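Local atomic coordinates of putative fimbrial subunit (Corynebacterium diphtheriae, PDB entry 4HSQ), a protein that probably serves as the major shaft-forming pilin, SpaD, polymerised into cell-surface pili that are used in adhesion. Residues L149-K154 / A166-Y171. Numbering follows the deposited sequence.
Sequences LKVVKK and AEFELY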
ATOM      1  N   LEU A 149      -2.231   2.854 -13.318  1.00 12.05           N
ATOM      2  CA  LEU A 149      -1.635   3.702 -14.312  1.00 12.68           C
ATOM      3  C   LEU A 149      -1.800   3.025 -15.671  1.00 18.79           C
ATOM      4  O   LEU A 149      -1.175   2.000 -15.924  1.00 18.01           O
ATOM      5  CB  LEU A 149      -0.155   4.025 -14.009  1.00 12.40           C
ATOM      6  CG  LEU A 149       0.566   4.836 -15.114  1.00 16.03           C
ATOM      7  CD1 LEU A 149      -0.110   6.213 -15.335  1.00 14.21           C
ATOM      8  CD2 LEU A 149       2.035   4.992 -14.801  1.00 17.53           C
ATOM      9  N   LYS A 150      -2.668   3.591 -16.520  1.00 14.98           N
ATOM     10  CA  LYS A 150      -2.905   3.057 -17.857  1.00 14.87           C
ATOM     11  C   LYS A 150      -2.159   3.921 -18.857  1.00 18.42           C
ATOM     12  O   LYS A 150      -2.306   5.148 -18.859  1.00 17.42           O
ATOM     13  CB  LYS A 150      -4.422   3.051 -18.154  1.00 16.10           C
ATOM     14  CG  LYS A 150      -4.792   2.595 -19.549  1.00 17.37           C
ATOM     15  CD  LYS A 150      -6.309   2.661 -19.755  1.00 16.74           C
ATOM     16  CE  LYS A 150      -6.627   2.255 -21.177  1.00 29.34           C
ATOM     17  NZ  LYS A 150      -8.071   1.997 -21.384  1.00 41.70           N
ATOM     18  N   VAL A 151      -1.376   3.286 -19.723  1.00 15.87           N
ATOM     19  CA  VAL A 151      -0.638   3.988 -20.754  1.00 16.47           C
ATOM     20  C   VAL A 151      -1.256   3.666 -22.110  1.00 21.06           C
ATOM     21  O   VAL A 151      -1.515   2.504 -22.386  1.00 18.52           O
ATOM     22  CB  VAL A 151       0.868   3.641 -20.693  1.00 21.12           C
ATOM     23  CG1 VAL A 151       1.627   4.204 -21.892  1.00 21.14           C
ATOM     24  CG2 VAL A 151       1.469   4.163 -19.391  1.00 21.50           C
ATOM     25  N   VAL A 152      -1.532   4.690 -22.929  1.00 19.12           N
ATOM     26  CA  VAL A 152      -2.089   4.434 -24.262  1.00 20.16           C
ATOM     27  C   VAL A 152      -1.095   5.014 -25.281  1.00 21.93           C
ATOM     28  O   VAL A 152      -0.745   6.185 -25.206  1.00 21.42           O
ATOM     29  CB  VAL A 152      -3.564   4.877 -24.459  1.00 25.42           C
ATOM     30  CG1 VAL A 152      -3.836   6.240 -23.863  1.00 26.86           C
ATOM     31  CG2 VAL A 152      -4.013   4.796 -25.927  1.00 24.80           C
ATOM     32  N   LYS A 153      -0.564   4.147 -26.154  1.00 18.27           N
ATOM     33  CA  LYS A 153       0.417   4.562 -27.140  1.00 16.69           C
ATOM     34  C   LYS A 153      -0.271   4.923 -28.428  1.00 19.75           C
ATOM     35  O   LYS A 153      -0.991   4.113 -28.986  1.00 19.01           O
ATOM     36  CB  LYS A 153       1.464   3.491 -27.363  1.00 16.60           C
ATOM     37  CG  LYS A 153       2.666   3.980 -28.167  1.00 16.50           C
ATOM     38  CD  LYS A 153       3.470   4.964 -27.313  1.00 16.34           C
ATOM     39  CE  LYS A 153       4.675   5.506 -27.948  1.00 19.86           C
ATOM     40  NZ  LYS A 153       4.432   6.084 -29.290  1.00 18.27           N
ATOM     41  N   LYS A 154      -0.036   6.140 -28.904  1.00 18.04           N
ATOM     42  CA  LYS A 154      -0.688   6.602 -30.120  1.00 17.23           C
ATOM     43  C   LYS A 154       0.294   7.161 -31.121  1.00 21.88           C
ATOM     44  O   LYS A 154       1.430   7.492 -30.790  1.00 20.51           O
ATOM     45  CB  LYS A 154      -1.724   7.683 -29.757  1.00 18.91           C
ATOM     46  CG  LYS A 154      -2.975   7.109 -29.080  1.00 34.78           C
ATOM     47  CD  LYS A 154      -4.056   8.152 -28.877  1.00 42.97           C
ATOM     48  CE  LYS A 154      -5.361   7.490 -28.517  1.00 49.41           C
ATOM     49  NZ  LYS A 154      -6.398   8.480 -28.132  1.00 55.11           N
ATOM     50  N   ALA A 166       5.065  -0.948 -27.934  1.00 18.07           N
ATOM     51  CA  ALA A 166       5.934   0.055 -27.302  1.00 16.19           C
ATOM     52  C   ALA A 166       6.308  -0.463 -25.934  1.00 20.41           C
ATOM     53  O   ALA A 166       5.430  -0.970 -25.222  1.00 20.95           O
ATOM     54  CB  ALA A 166       5.228   1.409 -27.205  1.00 16.37           C
ATOM     55  N   GLU A 167       7.593  -0.333 -25.550  1.00 16.38           N
ATOM     56  CA  GLU A 167       8.059  -0.834 -24.262  1.00 15.44           C
ATOM     57  C   GLU A 167       8.450   0.293 -23.333  1.00 16.50           C
ATOM     58  O   GLU A 167       9.087   1.263 -23.749  1.00 13.43           O
ATOM     59  CB  GLU A 167       9.217  -1.824 -24.424  1.00 16.08           C
ATOM     60  CG  GLU A 167       8.768  -3.136 -25.053  1.00 21.61           C
ATOM     61  CD  GLU A 167       9.860  -4.122 -25.424  1.00 34.45           C
ATOM     62  OE1 GLU A 167      11.046  -3.877 -25.107  1.00 24.68           O
ATOM     63  OE2 GLU A 167       9.516  -5.154 -26.041  1.00 27.69           O
ATOM     64  N   PHE A 168       8.054   0.147 -22.060  1.00 13.81           N
ATOM     65  CA  PHE A 168       8.284   1.162 -21.049  1.00 14.30           C
ATOM     66  C   PHE A 168       8.828   0.607 -19.749  1.00 17.13           C
ATOM     67  O   PHE A 168       8.433  -0.478 -19.311  1.00 15.71           O
ATOM     68  CB  PHE A 168       6.956   1.876 -20.724  1.00 15.05           C
ATOM     69  CG  PHE A 168       6.445   2.811 -21.803  1.00 15.46           C
ATOM     70  CD1 PHE A 168       6.688   4.181 -21.732  1.00 18.58           C
ATOM     71  CD2 PHE A 168       5.697   2.327 -22.869  1.00 13.63           C
ATOM     72  CE1 PHE A 168       6.175   5.051 -22.713  1.00 19.17           C
ATOM     73  CE2 PHE A 168       5.207   3.189 -23.857  1.00 15.34           C
ATOM     74  CZ  PHE A 168       5.445   4.544 -23.772  1.00 15.66           C
ATOM     75  N   GLU A 169       9.623   1.446 -19.073  1.00 13.33           N
ATOM     76  CA  GLU A 169      10.053   1.234 -17.696  1.00 13.91           C
ATOM     77  C   GLU A 169       9.406   2.320 -16.827  1.00 16.50           C
ATOM     78  O   GLU A 169       9.002   3.361 -17.347  1.00 14.63           O
ATOM     79  CB  GLU A 169      11.577   1.317 -17.577  1.00 15.35           C
ATOM     80  CG  GLU A 169      12.283   0.130 -18.193  1.00 22.18           C
ATOM     81  CD  GLU A 169      13.781   0.300 -18.129  1.00 28.85           C
ATOM     82  OE1 GLU A 169      14.255   1.462 -18.171  1.00 23.07           O
ATOM     83  OE2 GLU A 169      14.483  -0.733 -18.049  1.00 28.17           O
ATOM     84  N   LEU A 170       9.410   2.112 -15.502  1.00 11.80           N
ATOM     85  CA  LEU A 170       8.851   3.058 -14.556  1.00 10.66           C
ATOM     86  C   LEU A 170       9.890   3.460 -13.549  1.00 15.03           C
ATOM     87  O   LEU A 170      10.624   2.607 -13.018  1.00 14.43           O
ATOM     88  CB  LEU A 170       7.681   2.383 -13.819  1.00 10.53           C
ATOM     89  CG  LEU A 170       6.948   3.262 -12.807  1.00 13.83           C
ATOM     90  CD1 LEU A 170       6.075   4.294 -13.526  1.00 14.82           C
ATOM     91  CD2 LEU A 170       6.102   2.403 -11.903  1.00 14.93           C
ATOM     92  N   TYR A 171       9.905   4.742 -13.228  1.00 12.21           N
ATOM     93  CA  TYR A 171      10.843   5.289 -12.259  1.00 12.25           C
ATOM     94  C   TYR A 171      10.162   6.223 -11.314  1.00 13.59           C
ATOM     95  O   TYR A 171       9.155   6.819 -11.668  1.00 13.14           O
ATOM     96  CB  TYR A 171      11.920   6.131 -13.019  1.00 13.28           C
ATOM     97  CG  TYR A 171      12.883   5.326 -13.851  1.00 15.41           C
ATOM     98  CD1 TYR A 171      14.168   5.048 -13.390  1.00 17.92           C
ATOM     99  CD2 TYR A 171      12.550   4.918 -15.142  1.00 15.01           C
ATOM    100  CE1 TYR A 171      15.073   4.318 -14.164  1.00 19.19           C
ATOM    101  CE2 TYR A 171      13.434   4.151 -15.909  1.00 15.77           C
ATOM    102  CZ  TYR A 171      14.698   3.867 -15.420  1.00 23.81           C
ATOM    103  OH  TYR A 171      15.595   3.156 -16.194  1.00 25.06           O
TER
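Strand 149-154 and strand 167-171 lie in different sheets that face one another, their axes 10.3 Å apart at closest and running roughly antiparallel at 146°. The gap is uneven: the CA separation narrows from the Leu-149 and Leu-170 pair to Lys-153 and Ala-166. At the wide end two leucines meet tip to tip, Leu-149 CD2 lying 4.3 Å from Leu-170 CD1, branched hydrocarbon being suited to a dry interior. In the middle a broad, flat side chain spans the gap. Phe-168 has CG anti to its carbonyl carbon and beside the backbone N, which sends the ring across to Val-151 and Lys-153. Val-151 CG1 sits over one face of the ring, offset toward the rim and 4.2 Å from Phe-168 CE2. Lys-153 comes to the edge of the same ring, its CD 4.1 Å from Phe-168 CZ, the two side chains crossing at about a right angle. At the narrow end the small methyl of Ala-166 fits against the lysine chain, CB lying 3.8 Å from Lys-153 CG. Lysine in such a buried place is explained by its tip: bent at chi2 (70°) and chi4 (52°), the chain carries NZ to Asn-271 CG, to which it is covalently joined. That amide leaves no ammonium charge to bury, while the methylenes pack as plain hydrocarbon. Glu-227, from strand 222-229, touches both Lys-153 and Phe-168. This largely apolar interior between two sheets, with a Lys-Asn isopeptide bond tying strand 142-155 to its parallel neighbour 264-271, is characteristic of CnaB-type, prealbumin-like pilin domains, here the C-terminal one of the D2-D3 fragment.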